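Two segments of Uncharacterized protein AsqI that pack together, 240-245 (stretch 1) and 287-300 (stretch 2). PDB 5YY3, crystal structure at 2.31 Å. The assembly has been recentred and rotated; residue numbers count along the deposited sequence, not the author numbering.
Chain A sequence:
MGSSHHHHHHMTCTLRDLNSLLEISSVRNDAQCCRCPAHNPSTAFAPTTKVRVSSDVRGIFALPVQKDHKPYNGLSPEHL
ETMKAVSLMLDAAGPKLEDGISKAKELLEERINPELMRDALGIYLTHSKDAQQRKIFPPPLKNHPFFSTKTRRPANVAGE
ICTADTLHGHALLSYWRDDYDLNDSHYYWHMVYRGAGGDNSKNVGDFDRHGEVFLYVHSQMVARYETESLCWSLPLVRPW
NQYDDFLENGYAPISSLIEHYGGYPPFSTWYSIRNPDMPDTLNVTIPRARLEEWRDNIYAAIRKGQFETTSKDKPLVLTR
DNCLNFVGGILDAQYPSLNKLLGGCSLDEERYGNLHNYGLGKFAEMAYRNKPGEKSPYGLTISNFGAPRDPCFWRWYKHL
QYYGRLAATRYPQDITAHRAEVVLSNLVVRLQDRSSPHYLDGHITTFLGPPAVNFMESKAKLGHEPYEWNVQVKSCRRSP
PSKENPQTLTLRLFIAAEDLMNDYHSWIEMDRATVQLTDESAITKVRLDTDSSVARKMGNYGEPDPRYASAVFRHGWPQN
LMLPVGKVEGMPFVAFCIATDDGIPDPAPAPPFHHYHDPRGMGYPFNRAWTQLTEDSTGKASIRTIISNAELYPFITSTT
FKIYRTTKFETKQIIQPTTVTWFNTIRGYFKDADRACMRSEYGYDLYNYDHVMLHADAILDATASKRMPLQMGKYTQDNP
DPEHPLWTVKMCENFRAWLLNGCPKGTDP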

ATOM      1  N   TRP A 240      -9.608  19.371  14.530  1.00 22.98           N
ATOM      2  CA  TRP A 240      -8.696  20.451  14.889  1.00 20.05           C
ATOM      3  C   TRP A 240      -9.035  20.958  16.275  1.00 22.83           C
ATOM      4  O   TRP A 240      -9.399  22.130  16.441  1.00 20.02           O
ATOM      5  CB  TRP A 240      -8.799  21.592  13.872  1.00 20.73           C
ATOM      6  CG  TRP A 240      -7.684  22.608  13.968  1.00 24.82           C
ATOM      7  CD1 TRP A 240      -7.726  23.822  14.587  1.00 19.74           C
ATOM      8  CD2 TRP A 240      -6.372  22.487  13.409  1.00 25.52           C
ATOM      9  NE1 TRP A 240      -6.526  24.464  14.450  1.00 21.66           N
ATOM     10  CE2 TRP A 240      -5.673  23.666  13.731  1.00 22.35           C
ATOM     11  CE3 TRP A 240      -5.721  21.495  12.661  1.00 19.70           C
ATOM     12  CZ2 TRP A 240      -4.358  23.882  13.340  1.00 22.75           C
ATOM     13  CZ3 TRP A 240      -4.419  21.701  12.280  1.00 20.44           C
ATOM     14  CH2 TRP A 240      -3.744  22.891  12.621  1.00 23.98           C
ATOM     15  N   ASN A 241      -8.957  20.063  17.261  1.00 22.77           N
ATOM     16  CA  ASN A 241      -9.302  20.398  18.645  1.00 21.93           C
ATOM     17  C   ASN A 241      -8.136  21.051  19.387  1.00 25.87           C
ATOM     18  O   ASN A 241      -8.342  21.898  20.259  1.00 25.92           O
ATOM     19  CB  ASN A 241      -9.772  19.154  19.401  1.00 18.21           C
ATOM     20  CG  ASN A 241     -11.195  18.737  19.025  1.00 25.43           C
ATOM     21  OD1 ASN A 241     -12.015  19.569  18.643  1.00 23.34           O
ATOM     22  ND2 ASN A 241     -11.482  17.440  19.115  1.00 24.32           N
ATOM     23  N   GLN A 242      -6.919  20.638  19.032  1.00 22.51           N
ATOM     24  CA  GLN A 242      -5.691  21.212  19.553  1.00 23.99           C
ATOM     25  C   GLN A 242      -5.113  22.182  18.505  1.00 22.94           C
ATOM     26  O   GLN A 242      -4.752  21.780  17.401  1.00 24.89           O
ATOM     27  CB  GLN A 242      -4.691  20.092  19.917  1.00 23.02           C
ATOM     28  CG  GLN A 242      -5.275  19.004  20.860  1.00 25.64           C
ATOM     29  CD  GLN A 242      -4.272  17.887  21.242  1.00 34.29           C
ATOM     30  OE1 GLN A 242      -3.136  17.836  20.741  1.00 30.40           O
ATOM     31  NE2 GLN A 242      -4.710  16.970  22.118  1.00 27.76           N
ATOM     32  N   TYR A 243      -5.039  23.464  18.839  1.00 24.52           N
ATOM     33  CA  TYR A 243      -4.720  24.484  17.832  1.00 22.99           C
ATOM     34  C   TYR A 243      -3.218  24.576  17.509  1.00 23.06           C
ATOM     35  O   TYR A 243      -2.819  25.277  16.578  1.00 24.69           O
ATOM     36  CB  TYR A 243      -5.237  25.867  18.277  1.00 22.05           C
ATOM     37  CG  TYR A 243      -6.739  25.976  18.410  1.00 20.91           C
ATOM     38  CD1 TYR A 243      -7.576  24.938  17.997  1.00 22.78           C
ATOM     39  CD2 TYR A 243      -7.329  27.123  18.968  1.00 25.61           C
ATOM     40  CE1 TYR A 243      -8.960  25.034  18.131  1.00 19.38           C
ATOM     41  CE2 TYR A 243      -8.713  27.230  19.105  1.00 19.35           C
ATOM     42  CZ  TYR A 243      -9.518  26.182  18.678  1.00 23.71           C
ATOM     43  OH  TYR A 243     -10.885  26.272  18.798  1.00 23.13           O
ATOM     44  N   ASP A 244      -2.391  23.873  18.276  1.00 25.06           N
ATOM     45  CA  ASP A 244      -0.968  23.779  17.981  1.00 24.08           C
ATOM     46  C   ASP A 244      -0.663  22.515  17.189  1.00 24.96           C
ATOM     47  O   ASP A 244       0.431  21.960  17.270  1.00 25.07           O
ATOM     48  CB  ASP A 244      -0.154  23.798  19.274  1.00 26.44           C
ATOM     49  CG  ASP A 244      -0.558  22.683  20.224  1.00 32.41           C
ATOM     50  OD1 ASP A 244      -1.672  22.129  20.045  1.00 30.34           O
ATOM     51  OD2 ASP A 244       0.221  22.369  21.155  1.00 36.00           O
ATOM     52  N   ASP A 245      -1.638  22.056  16.420  1.00 27.44           N
ATOM     53  CA  ASP A 245      -1.488  20.790  15.722  1.00 25.03           C
ATOM     54  C   ASP A 245      -0.770  20.966  14.386  1.00 27.10           C
ATOM     55  O   ASP A 245      -0.627  22.083  13.863  1.00 21.85           O
ATOM     56  CB  ASP A 245      -2.853  20.137  15.503  1.00 26.98           C
ATOM     57  CG  ASP A 245      -2.768  18.631  15.348  1.00 32.45           C
ATOM     58  OD1 ASP A 245      -1.630  18.107  15.271  1.00 30.41           O
ATOM     59  OD2 ASP A 245      -3.841  17.977  15.292  1.00 31.86           O
ATOM     60  N   PRO A 287      -3.425  35.974  17.782  1.00 31.45           N
ATOM     61  CA  PRO A 287      -2.537  34.866  18.144  1.00 29.27           C
ATOM     62  C   PRO A 287      -3.322  33.599  18.486  1.00 27.51           C
ATOM     63  O   PRO A 287      -4.465  33.676  18.930  1.00 27.58           O
ATOM     64  CB  PRO A 287      -1.759  35.407  19.358  1.00 29.27           C
ATOM     65  CG  PRO A 287      -2.538  36.572  19.854  1.00 29.93           C
ATOM     66  CD  PRO A 287      -3.346  37.110  18.717  1.00 29.64           C
ATOM     67  N   ARG A 288      -2.710  32.449  18.241  1.00 24.05           N
ATOM     68  CA  ARG A 288      -3.301  31.166  18.574  1.00 26.68           C
ATOM     69  C   ARG A 288      -3.909  31.147  19.983  1.00 29.36           C
ATOM     70  O   ARG A 288      -5.008  30.609  20.192  1.00 29.31           O
ATOM     71  CB  ARG A 288      -2.256  30.059  18.447  1.00 23.66           C
ATOM     72  CG  ARG A 288      -2.818  28.686  18.749  1.00 29.12           C
ATOM     73  CD  ARG A 288      -1.724  27.641  18.668  1.00 29.49           C
ATOM     74  NE  ARG A 288      -0.689  27.928  19.650  1.00 30.48           N
ATOM     75  CZ  ARG A 288       0.618  27.902  19.404  1.00 37.82           C
ATOM     76  NH1 ARG A 288       1.074  27.582  18.185  1.00 32.59           N
ATOM     77  NH2 ARG A 288       1.470  28.186  20.386  1.00 39.02           N
ATOM     78  N   ALA A 289      -3.198  31.735  20.944  1.00 26.97           N
ATOM     79  CA  ALA A 289      -3.634  31.726  22.350  1.00 28.25           C
ATOM     80  C   ALA A 289      -4.988  32.413  22.543  1.00 26.14           C
ATOM     81  O   ALA A 289      -5.792  32.011  23.391  1.00 26.97           O
ATOM     82  CB  ALA A 289      -2.581  32.382  23.230  1.00 28.52           C
ATOM     83  N   ARG A 290      -5.237  33.436  21.738  1.00 28.48           N
ATOM     84  CA  ARG A 290      -6.478  34.198  21.779  1.00 27.44           C
ATOM     85  C   ARG A 290      -7.668  33.319  21.322  1.00 28.12           C
ATOM     86  O   ARG A 290      -8.761  33.382  21.894  1.00 25.25           O
ATOM     87  CB  ARG A 290      -6.336  35.445  20.894  1.00 28.64           C
ATOM     88  CG  ARG A 290      -7.528  36.385  20.878  1.00 35.05           C
ATOM     89  CD  ARG A 290      -7.753  37.027  22.232  1.00 38.65           C
ATOM     90  NE  ARG A 290      -8.946  37.875  22.225  1.00 42.92           N
ATOM     91  CZ  ARG A 290      -9.706  38.100  23.297  1.00 45.86           C
ATOM     92  NH1 ARG A 290      -9.406  37.532  24.462  1.00 49.32           N
ATOM     93  NH2 ARG A 290     -10.784  38.866  23.199  1.00 41.58           N
ATOM     94  N   LEU A 291      -7.446  32.491  20.300  1.00 23.47           N
ATOM     95  CA  LEU A 291      -8.491  31.590  19.818  1.00 24.26           C
ATOM     96  C   LEU A 291      -8.754  30.490  20.844  1.00 26.47           C
ATOM     97  O   LEU A 291      -9.908  30.157  21.126  1.00 25.09           O
ATOM     98  CB  LEU A 291      -8.107  30.985  18.468  1.00 25.45           C
ATOM     99  CG  LEU A 291      -8.094  31.994  17.318  1.00 26.18           C
ATOM    100  CD1 LEU A 291      -6.712  32.056  16.705  1.00 30.43           C
ATOM    101  CD2 LEU A 291      -9.111  31.637  16.274  1.00 25.94           C
ATOM    102  N   GLU A 292      -7.677  29.952  21.418  1.00 22.81           N
ATOM    103  CA  GLU A 292      -7.784  28.919  22.443  1.00 23.18           C
ATOM    104  C   GLU A 292      -8.620  29.409  23.633  1.00 23.48           C
ATOM    105  O   GLU A 292      -9.458  28.676  24.162  1.00 25.08           O
ATOM    106  CB  GLU A 292      -6.385  28.484  22.908  1.00 23.69           C
ATOM    107  CG  GLU A 292      -5.497  27.969  21.786  1.00 23.42           C
ATOM    108  CD  GLU A 292      -4.142  27.498  22.262  1.00 25.78           C
ATOM    109  OE1 GLU A 292      -3.592  28.142  23.175  1.00 27.61           O
ATOM    110  OE2 GLU A 292      -3.620  26.492  21.718  1.00 28.03           O
ATOM    111  N   GLU A 293      -8.396  30.651  24.046  1.00 26.56           N
ATOM    112  CA  GLU A 293      -9.160  31.228  25.154  1.00 28.11           C
ATOM    113  C   GLU A 293     -10.679  31.259  24.868  1.00 25.31           C
ATOM    114  O   GLU A 293     -11.475  30.786  25.683  1.00 24.61           O
ATOM    115  CB  GLU A 293      -8.645  32.625  25.466  1.00 25.02           C
ATOM    116  CG  GLU A 293      -9.581  33.414  26.346  1.00 30.64           C
ATOM    117  CD  GLU A 293      -8.964  34.702  26.850  1.00 36.41           C
ATOM    118  OE1 GLU A 293      -8.202  35.339  26.085  1.00 35.85           O
ATOM    119  OE2 GLU A 293      -9.249  35.064  28.016  1.00 40.25           O
ATOM    120  N   TRP A 294     -11.062  31.791  23.707  1.00 27.29           N
ATOM    121  CA  TRP A 294     -12.445  31.722  23.220  1.00 25.62           C
ATOM    122  C   TRP A 294     -13.014  30.296  23.276  1.00 25.30           C
ATOM    123  O   TRP A 294     -14.096  30.071  23.821  1.00 26.43           O
ATOM    124  CB  TRP A 294     -12.526  32.254  21.779  1.00 28.63           C
ATOM    125  CG  TRP A 294     -12.299  33.744  21.657  1.00 29.18           C
ATOM    126  CD1 TRP A 294     -12.429  34.672  22.650  1.00 27.76           C
ATOM    127  CD2 TRP A 294     -11.912  34.468  20.476  1.00 28.83           C
ATOM    128  NE1 TRP A 294     -12.150  35.928  22.165  1.00 32.29           N
ATOM    129  CE2 TRP A 294     -11.828  35.835  20.837  1.00 29.41           C
ATOM    130  CE3 TRP A 294     -11.630  34.099  19.154  1.00 25.86           C
ATOM    131  CZ2 TRP A 294     -11.475  36.835  19.919  1.00 27.75           C
ATOM    132  CZ3 TRP A 294     -11.280  35.094  18.237  1.00 26.74           C
ATOM    133  CH2 TRP A 294     -11.204  36.446  18.626  1.00 30.56           C
ATOM    134  N   ARG A 295     -12.268  29.345  22.713  1.00 26.69           N
ATOM    135  CA  ARG A 295     -12.629  27.926  22.740  1.00 27.20           C
ATOM    136  C   ARG A 295     -12.857  27.441  24.169  1.00 26.08           C
ATOM    137  O   ARG A 295     -13.851  26.772  24.449  1.00 23.10           O
ATOM    138  CB  ARG A 295     -11.532  27.074  22.082  1.00 19.61           C
ATOM    139  CG  ARG A 295     -11.708  25.562  22.262  1.00 23.15           C
ATOM    140  CD  ARG A 295     -10.391  24.826  22.037  1.00 24.17           C
ATOM    141  NE  ARG A 295      -9.470  25.084  23.137  1.00 28.64           N
ATOM    142  CZ  ARG A 295      -8.155  24.885  23.095  1.00 25.15           C
ATOM    143  NH1 ARG A 295      -7.587  24.434  21.984  1.00 26.49           N
ATOM    144  NH2 ARG A 295      -7.399  25.154  24.165  1.00 20.21           N
ATOM    145  N   ASP A 296     -11.913  27.760  25.053  1.00 23.79           N
ATOM    146  CA  ASP A 296     -11.983  27.329  26.449  1.00 26.62           C
ATOM    147  C   ASP A 296     -13.226  27.888  27.119  1.00 22.58           C
ATOM    148  O   ASP A 296     -13.838  27.236  27.968  1.00 24.07           O
ATOM    149  CB  ASP A 296     -10.755  27.789  27.236  1.00 28.59           C
ATOM    150  CG  ASP A 296      -9.501  27.076  26.833  1.00 27.47           C
ATOM    151  OD1 ASP A 296      -9.612  26.029  26.150  1.00 28.03           O
ATOM    152  OD2 ASP A 296      -8.403  27.555  27.219  1.00 30.56           O
ATOM    153  N   ASN A 297     -13.583  29.112  26.746  1.00 21.29           N
ATOM    154  CA  ASN A 297     -14.700  29.784  27.383  1.00 25.17           C
ATOM    155  C   ASN A 297     -16.024  29.211  26.882  1.00 23.27           C
ATOM    156  O   ASN A 297     -16.953  29.008  27.666  1.00 23.37           O
ATOM    157  CB  ASN A 297     -14.623  31.296  27.146  1.00 26.37           C
ATOM    158  CG  ASN A 297     -13.500  31.954  27.933  1.00 27.93           C
ATOM    159  OD1 ASN A 297     -12.991  31.387  28.897  1.00 27.33           O
ATOM    160  ND2 ASN A 297     -13.123  33.161  27.534  1.00 21.70           N
ATOM    161  N   ILE A 298     -16.098  28.921  25.582  1.00 24.30           N
ATOM    162  CA  ILE A 298     -17.275  28.260  25.018  1.00 22.53           C
ATOM    163  C   ILE A 298     -17.405  26.848  25.592  1.00 22.26           C
ATOM    164  O   ILE A 298     -18.519  26.380  25.858  1.00 25.68           O
ATOM    165  CB  ILE A 298     -17.217  28.227  23.479  1.00 22.69           C
ATOM    166  CG1 ILE A 298     -17.161  29.655  22.946  1.00 22.27           C
ATOM    167  CG2 ILE A 298     -18.428  27.478  22.892  1.00 18.38           C
ATOM    168  CD1 ILE A 298     -17.074  29.752  21.456  1.00 23.69           C
ATOM    169  N   TYR A 299     -16.275  26.173  25.814  1.00 23.25           N
ATOM    170  CA  TYR A 299     -16.315  24.855  26.450  1.00 24.91           C
ATOM    171  C   TYR A 299     -16.931  24.960  27.844  1.00 24.02           C
ATOM    172  O   TYR A 299     -17.852  24.210  28.208  1.00 23.46           O
ATOM    173  CB  TYR A 299     -14.921  24.248  26.566  1.00 27.88           C
ATOM    174  CG  TYR A 299     -14.324  23.656  25.295  1.00 28.57           C
ATOM    175  CD1 TYR A 299     -15.071  23.514  24.132  1.00 28.65           C
ATOM    176  CD2 TYR A 299     -13.001  23.230  25.278  1.00 25.31           C
ATOM    177  CE1 TYR A 299     -14.504  22.973  22.977  1.00 24.36           C
ATOM    178  CE2 TYR A 299     -12.442  22.681  24.147  1.00 29.24           C
ATOM    179  CZ  TYR A 299     -13.193  22.551  22.998  1.00 25.96           C
ATOM    180  OH  TYR A 299     -12.596  22.010  21.877  1.00 24.93           O
ATOM    181  N   ALA A 300     -16.412  25.912  28.612  1.00 24.99           N
ATOM    182  CA  ALA A 300     -16.790  26.104  30.009  1.00 25.42           C
ATOM    183  C   ALA A 300     -18.261  26.480  30.142  1.00 22.11           C
ATOM    184  O   ALA A 300     -18.973  25.976  31.018  1.00 24.23           O
ATOM    185  CB  ALA A 300     -15.898  27.175  30.647  1.00 21.87           C
TER
HETATM  186  O   HOH W   1      -9.904  21.187  22.566  1.00 26.27           O
HETATM  187  O   HOH W   2      -4.569  24.081  21.720  1.00 21.83           O

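A single aromatic side chain can organise the packing of an irregular segment against a helix, and Tyr243 of AsqI is a clear example. Stretch 1 has no regular secondary structure; Gln242 to Asp245 form a type I beta turn, which presents Tyr243 to the helix that begins at Arg288, just after the N-cap residue Pro287. With chi1 in m, the Tyr243 ring lies along the helix: its CD2 is 3.5 Å from Glu292 CG, its CE2 is 3.9 Å from Leu291 CB, and its OH reaches to 3.4 Å from Arg295 CB.

Arg295 begins extended (t, t), then bends at chi3 (p), bringing its guanidinium over the ring face. The cation-pi geometry is nearly axial, with Arg295 CZ 4.7 Å from the centroid of the Tyr243 ring. Asp296 holds the same group in a salt bridge, Arg295 NH2 to Asp296 OD1 at 3.1 Å, while Arg295 NH1 donates a weak hydrogen bond to Asn241 O at 3.2 Å. Arg288 has the same t, t, p sequence, and its aliphatic part packs on the turn, CG lying 3.7 Å from Tyr243 CB.

Water completes the polar bonding. One molecule donates to Glu292 OE2 and accepts from Tyr243 N and Arg295 NH1; another links Asn241 O to Tyr299 OH.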